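Long-range contacts in TRAP dicarboxylate transporter, DctP subunit (PDB 4P47), which probably binds an organic acid in the periplasm, as the solute-binding subunit of a tripartite ATP-independent periplasmic (TRAP) transporter: residues 150-155 against 212-217; 154-159 against 168-173. All coordinates share one frame; numbering follows the deposited sequence.

Contact 1: 150-155 against 212-217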
loop_
_atom_site.group_PDB
_atom_site.type_symbol
_atom_site.label_atom_id
_atom_site.label_comp_id
_atom_site.label_asym_id
_atom_site.label_seq_id
_atom_site.Cartn_x
_atom_site.Cartn_y
_atom_site.Cartn_z
ATOM N N GLY A 150 2.480 2.575 -2.110
ATOM C CA GLY A 150 2.274 3.975 -2.424
ATOM C C GLY A 150 0.836 4.437 -2.327
ATOM O O GLY A 150 -0.071 3.669 -2.011
ATOM N N PHE A 151 0.633 5.708 -2.628
ATOM C CA PHE A 151 -0.710 6.255 -2.719
ATOM C C PHE A 151 -1.443 5.775 -3.965
ATOM O O PHE A 151 -0.862 5.543 -5.027
ATOM C CB PHE A 151 -0.662 7.798 -2.713
ATOM C CG PHE A 151 -0.283 8.368 -1.381
ATOM C CD1 PHE A 151 -1.200 8.413 -0.346
ATOM C CD2 PHE A 151 1.007 8.802 -1.148
ATOM C CE1 PHE A 151 -0.819 8.899 0.890
ATOM C CE2 PHE A 151 1.375 9.291 0.074
ATOM C CZ PHE A 151 0.468 9.324 1.092
ATOM N N ARG A 152 -2.753 5.654 -3.814
ATOM C CA ARG A 152 -3.649 5.454 -4.939
ATOM C C ARG A 152 -4.244 6.782 -5.354
ATOM O O ARG A 152 -4.804 7.500 -4.519
ATOM C CB ARG A 152 -4.753 4.460 -4.572
ATOM C CG ARG A 152 -4.205 3.161 -4.013
ATOM C CD ARG A 152 -5.268 2.123 -3.823
ATOM N NE ARG A 152 -5.804 1.628 -5.090
ATOM C CZ ARG A 152 -5.276 0.667 -5.827
ATOM N NH1 ARG A 152 -4.168 0.060 -5.460
ATOM N NH2 ARG A 152 -5.887 0.310 -6.936
ATOM N N ASN A 153 -4.086 7.104 -6.635
ATOM C CA ASN A 153 -4.565 8.332 -7.254
ATOM C C ASN A 153 -5.554 8.021 -8.384
ATOM O O ASN A 153 -5.916 6.858 -8.604
ATOM C CB ASN A 153 -3.354 9.141 -7.726
ATOM C CG ASN A 153 -2.493 9.616 -6.561
ATOM O OD1 ASN A 153 -3.004 10.103 -5.539
ATOM N ND2 ASN A 153 -1.188 9.481 -6.699
ATOM N N LEU A 154 -6.008 9.042 -9.095
ATOM C CA LEU A 154 -7.143 8.905 -10.006
ATOM C C LEU A 154 -6.850 9.529 -11.362
ATOM O O LEU A 154 -6.557 10.717 -11.439
ATOM C CB LEU A 154 -8.345 9.624 -9.384
ATOM C CG LEU A 154 -9.627 9.627 -10.202
ATOM C CD1 LEU A 154 -10.187 8.235 -10.391
ATOM C CD2 LEU A 154 -10.660 10.516 -9.541
ATOM N N THR A 155 -6.968 8.735 -12.424
ATOM C CA THR A 155 -6.904 9.287 -13.769
ATOM C C THR A 155 -8.265 9.218 -14.421
ATOM O O THR A 155 -9.096 8.407 -14.061
ATOM C CB THR A 155 -5.877 8.553 -14.677
ATOM O OG1 THR A 155 -6.296 7.198 -14.946
ATOM C CG2 THR A 155 -4.487 8.534 -14.075
ATOM N N GLU A 212 -8.355 4.060 -10.901
ATOM C CA GLU A 212 -7.671 4.441 -9.679
ATOM C C GLU A 212 -6.580 3.419 -9.355
ATOM O O GLU A 212 -6.805 2.212 -9.389
ATOM C CB GLU A 212 -8.676 4.608 -8.511
ATOM C CG GLU A 212 -9.427 3.335 -8.094
ATOM C CD GLU A 212 -8.687 2.494 -7.073
ATOM O OE1 GLU A 212 -7.903 3.074 -6.264
ATOM O OE2 GLU A 212 -8.918 1.266 -7.023
ATOM N N ASN A 213 -5.378 3.913 -9.079
ATOM C CA ASN A 213 -4.194 3.073 -8.913
ATOM C C ASN A 213 -3.028 3.971 -8.518
ATOM O O ASN A 213 -3.115 5.195 -8.628
ATOM C CB ASN A 213 -3.819 2.301 -10.209
ATOM C CG ASN A 213 -4.394 0.895 -10.261
ATOM O OD1 ASN A 213 -4.251 0.110 -9.324
ATOM N ND2 ASN A 213 -5.031 0.564 -11.374
ATOM N N PRO A 214 -1.911 3.360 -8.113
ATOM C CA PRO A 214 -0.687 4.161 -7.938
ATOM C C PRO A 214 -0.190 4.794 -9.226
ATOM O O PRO A 214 -0.575 4.407 -10.330
ATOM C CB PRO A 214 0.330 3.152 -7.395
ATOM C CG PRO A 214 -0.506 2.035 -6.814
ATOM C CD PRO A 214 -1.689 1.951 -7.748
ATOM N N ASN A 215 0.649 5.810 -9.088
ATOM C CA ASN A 215 1.189 6.507 -10.227
ATOM C C ASN A 215 2.007 5.614 -11.160
ATOM O O ASN A 215 1.979 5.817 -12.374
ATOM C CB ASN A 215 2.088 7.655 -9.759
ATOM C CG ASN A 215 1.327 8.764 -9.076
ATOM O OD1 ASN A 215 0.120 8.927 -9.266
ATOM N ND2 ASN A 215 2.039 9.523 -8.241
ATOM N N ALA A 216 2.729 4.631 -10.613
ATOM C CA ALA A 216 3.644 3.838 -11.418
ATOM C C ALA A 216 2.900 3.166 -12.542
ATOM O O ALA A 216 3.439 3.022 -13.640
ATOM C CB ALA A 216 4.353 2.800 -10.570
ATOM N N ASN A 217 1.660 2.769 -12.288
ATOM C CA ASN A 217 0.874 2.065 -13.286
ATOM C C ASN A 217 0.643 2.914 -14.524
ATOM O O ASN A 217 0.522 2.383 -15.623
ATOM C CB ASN A 217 -0.478 1.664 -12.699
ATOM C CG ASN A 217 -0.351 0.772 -11.485
ATOM O OD1 ASN A 217 0.213 1.157 -10.462
ATOM N ND2 ASN A 217 -0.918 -0.430 -11.579
HETATM O O HOH W 1 1.398 6.450 -6.317
#

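Contact 2: 154-159 against 168-173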
loop_
_atom_site.group_PDB
_atom_site.type_symbol
_atom_site.label_atom_id
_atom_site.label_comp_id
_atom_site.label_asym_id
_atom_site.label_seq_id
_atom_site.Cartn_x
_atom_site.Cartn_y
_atom_site.Cartn_z
ATOM N N LEU A 154 -6.008 9.042 -9.095
ATOM C CA LEU A 154 -7.143 8.905 -10.006
ATOM C C LEU A 154 -6.850 9.529 -11.362
ATOM O O LEU A 154 -6.557 10.717 -11.439
ATOM C CB LEU A 154 -8.345 9.624 -9.384
ATOM C CG LEU A 154 -9.627 9.627 -10.202
ATOM C CD1 LEU A 154 -10.187 8.235 -10.391
ATOM C CD2 LEU A 154 -10.660 10.516 -9.541
ATOM N N THR A 155 -6.968 8.735 -12.424
ATOM C CA THR A 155 -6.904 9.287 -13.769
ATOM C C THR A 155 -8.265 9.218 -14.421
ATOM O O THR A 155 -9.096 8.407 -14.061
ATOM C CB THR A 155 -5.877 8.553 -14.677
ATOM O OG1 THR A 155 -6.296 7.198 -14.946
ATOM C CG2 THR A 155 -4.487 8.534 -14.075
ATOM N N ASN A 156 -8.512 10.110 -15.374
ATOM C CA ASN A 156 -9.655 9.989 -16.252
ATOM C C ASN A 156 -9.374 10.723 -17.568
ATOM O O ASN A 156 -8.341 11.383 -17.729
ATOM C CB ASN A 156 -10.949 10.444 -15.560
ATOM C CG ASN A 156 -11.183 11.928 -15.657
ATOM O OD1 ASN A 156 -12.003 12.382 -16.457
ATOM N ND2 ASN A 156 -10.486 12.690 -14.852
ATOM N N ASN A 157 -10.285 10.559 -18.527
ATOM C CA ASN A 157 -10.110 11.181 -19.839
ATOM C C ASN A 157 -11.200 12.179 -20.164
ATOM O O ASN A 157 -11.227 12.680 -21.274
ATOM C CB ASN A 157 -10.041 10.143 -20.951
ATOM C CG ASN A 157 -9.313 10.668 -22.168
ATOM O OD1 ASN A 157 -8.257 11.275 -22.042
ATOM N ND2 ASN A 157 -9.884 10.443 -23.358
ATOM N N ARG A 158 -12.071 12.497 -19.215
ATOM C CA ARG A 158 -13.177 13.445 -19.452
ATOM C C ARG A 158 -12.802 14.888 -19.085
ATOM O O ARG A 158 -12.960 15.805 -19.903
ATOM C CB ARG A 158 -14.416 13.060 -18.646
ATOM C CG ARG A 158 -15.009 11.704 -18.919
ATOM C CD ARG A 158 -15.939 11.722 -20.107
ATOM N NE ARG A 158 -15.193 11.927 -21.338
ATOM C CZ ARG A 158 -14.427 11.000 -21.903
ATOM N NH1 ARG A 158 -14.308 9.800 -21.343
ATOM N NH2 ARG A 158 -13.774 11.273 -23.026
ATOM N N HIS A 159 -12.336 15.120 -17.861
ATOM C CA HIS A 159 -12.060 16.487 -17.395
ATOM C C HIS A 159 -11.254 16.453 -16.113
ATOM O O HIS A 159 -11.245 15.437 -15.421
ATOM C CB HIS A 159 -13.354 17.264 -17.150
ATOM C CG HIS A 159 -14.322 16.554 -16.254
ATOM N ND1 HIS A 159 -15.515 16.029 -16.708
ATOM C CD2 HIS A 159 -14.264 16.261 -14.935
ATOM C CE1 HIS A 159 -16.154 15.463 -15.704
ATOM N NE2 HIS A 159 -15.414 15.583 -14.616
ATOM N N ALA A 168 -18.636 13.154 -10.101
ATOM C CA ALA A 168 -20.008 12.717 -10.352
ATOM C C ALA A 168 -20.162 12.092 -11.728
ATOM O O ALA A 168 -19.849 12.706 -12.736
ATOM C CB ALA A 168 -20.978 13.906 -10.206
ATOM N N GLY A 169 -20.654 10.856 -11.757
ATOM C CA GLY A 169 -20.998 10.170 -12.983
ATOM C C GLY A 169 -19.850 9.516 -13.728
ATOM O O GLY A 169 -20.074 8.813 -14.711
ATOM N N LEU A 170 -18.617 9.732 -13.284
ATOM C CA LEU A 170 -17.486 9.104 -13.952
ATOM C C LEU A 170 -17.497 7.597 -13.746
ATOM O O LEU A 170 -17.785 7.113 -12.649
ATOM C CB LEU A 170 -16.151 9.642 -13.460
ATOM C CG LEU A 170 -15.837 11.107 -13.734
ATOM C CD1 LEU A 170 -14.475 11.479 -13.161
ATOM C CD2 LEU A 170 -15.891 11.402 -15.222
ATOM N N LYS A 171 -17.161 6.869 -14.807
ATOM C CA LYS A 171 -17.054 5.413 -14.769
ATOM C C LYS A 171 -15.590 5.086 -14.522
ATOM O O LYS A 171 -14.757 5.191 -15.423
ATOM C CB LYS A 171 -17.554 4.810 -16.085
ATOM C CG LYS A 171 -19.040 5.067 -16.311
ATOM C CD LYS A 171 -19.509 4.655 -17.702
ATOM C CE LYS A 171 -21.018 4.749 -17.839
ATOM N NZ LYS A 171 -21.505 4.146 -19.110
ATOM N N ILE A 172 -15.286 4.729 -13.279
ATOM C CA ILE A 172 -13.910 4.547 -12.832
ATOM C C ILE A 172 -13.659 3.082 -12.500
ATOM O O ILE A 172 -14.363 2.506 -11.676
ATOM C CB ILE A 172 -13.616 5.395 -11.572
ATOM C CG1 ILE A 172 -13.907 6.884 -11.832
ATOM C CG2 ILE A 172 -12.162 5.179 -11.108
ATOM C CD1 ILE A 172 -13.086 7.538 -12.957
ATOM N N ARG A 173 -12.678 2.464 -13.151
ATOM C CA ARG A 173 -12.273 1.105 -12.793
ATOM C C ARG A 173 -11.618 1.165 -11.418
ATOM O O ARG A 173 -10.627 1.884 -11.207
ATOM C CB ARG A 173 -11.290 0.535 -13.815
ATOM C CG ARG A 173 -10.975 -0.937 -13.625
ATOM C CD ARG A 173 -9.873 -1.213 -12.613
ATOM N NE ARG A 173 -9.416 -2.592 -12.739
ATOM C CZ ARG A 173 -8.374 -3.108 -12.100
ATOM N NH1 ARG A 173 -7.647 -2.347 -11.286
ATOM N NH2 ARG A 173 -8.056 -4.385 -12.285
#

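Contact 1: 150-155 against 212-217
Asn153 and Asn213 form an antiparallel hydrogen-bonded pair, Asn153 N giving to Asn213 O at 2.9 Å and Asn213 N to Asn153 O at 3.0 Å, with Leu154 and Glu212 as the neighbouring non-hydrogen-bonded pair. Arg152, bent at chi3 (69°), grips Glu212 side-on. Its NE meets OE1 of Glu212 on the syn side at 2.8 Å, nearly straight and in the guanidinium plane; NH2 reaches OE2 of Glu212 at 3.2 Å from above the carboxylate plane, the two planes standing 51° apart. Pro214 CD and Asn213 CA lie over one guanidinium face. Arg152 NH1 gives to Asn238 OD1, while Glu212 OE1 also takes His235 NE2 and OE2 takes Leu175 N. An alanine in place of Arg152 would probably leave the buried Glu212 carboxylate to His235 and Leu175 N alone and open a gap beside Pro214. Asn153 ND2 approaches Asn215 OD1 from above the plane of the Asn215 amide (2.9 Å), while Asn153 OD1 accepts from Arg234 N. A water bridges Phe151 O and Asn215 N. This buried salt bridge belongs to the sheet of a periplasmic-binding-protein fold, where strand 141-156 lies between strands 210-213 and 229-245, with helix 216-220 following along the chain.

Contact 2: 154-159 against 168-173
Leu154 and Ile172 meet at about a right angle within the periplasmic-binding-protein fold, where the end of strand 141-156 lies against strand 171-173 without pairing to it. The two strand axes pass 8.5 Å apart, and side chains fill the interval. With CG anti to the backbone N (chi1 178°) and chi2 at 64°, Leu154 CD1 lies against the methyls of both Ile172 branches: 3.7 Å to Ile172 CG2 and 3.9 Å to Ile172 CD1. The same Ile172 CD1 also nears Asn156 CB and Thr155 O.

Where 154-159 becomes a loop, the two methyls of Leu170 divide their contacts. CD1 nears the amide carbon of Asn156, the two side chains again crossing at about a right angle. CD2 lies against the aliphatic part of Arg158, 3.8 Å from Arg158 CG, the Leu170 and Arg158 side chains running antiparallel past one another. The same methyl approaches His159 CE1 obliquely. Beyond these contacts, Arg158 NH1 forms a salt bridge with Asp209 and His159 NE2 bonds to Asp166 O; Val161 adds to the cover over Asn156 and Leu170.

The Asn156 amide is held by three bonds: OD1 accepts from Arg158 N at 2.8 Å, an Asx turn, and from His159 N at 3.1 Å, which extends it to an Asx motif, and ND2 returns a bond to His159 O, which lies in the amide plane, at 2.9 Å.

Both contacts start from strand 141-156, contact 1 on its last part and contact 2 at its end and the loop beyond, sharing Leu154 and Thr155; their centres are about 13 Å apart. Along the chain, 168-173 comes first, after helix 164-167; residues 212-217 come later, past helices 178-186 and 196-205. Glu212 N probably bonds to Arg173 O. Contact 1 is direct strand pairing, about 10 Å from the centre of the chain, whereas contact 2 joins two non-adjacent strands through side chains, about 22 Å from it. Strand 210-213, antiparallel to 141-156 and parallel to 171-173, pairs with both and so ties the two contacts into a single sheet of the binding-protein fold.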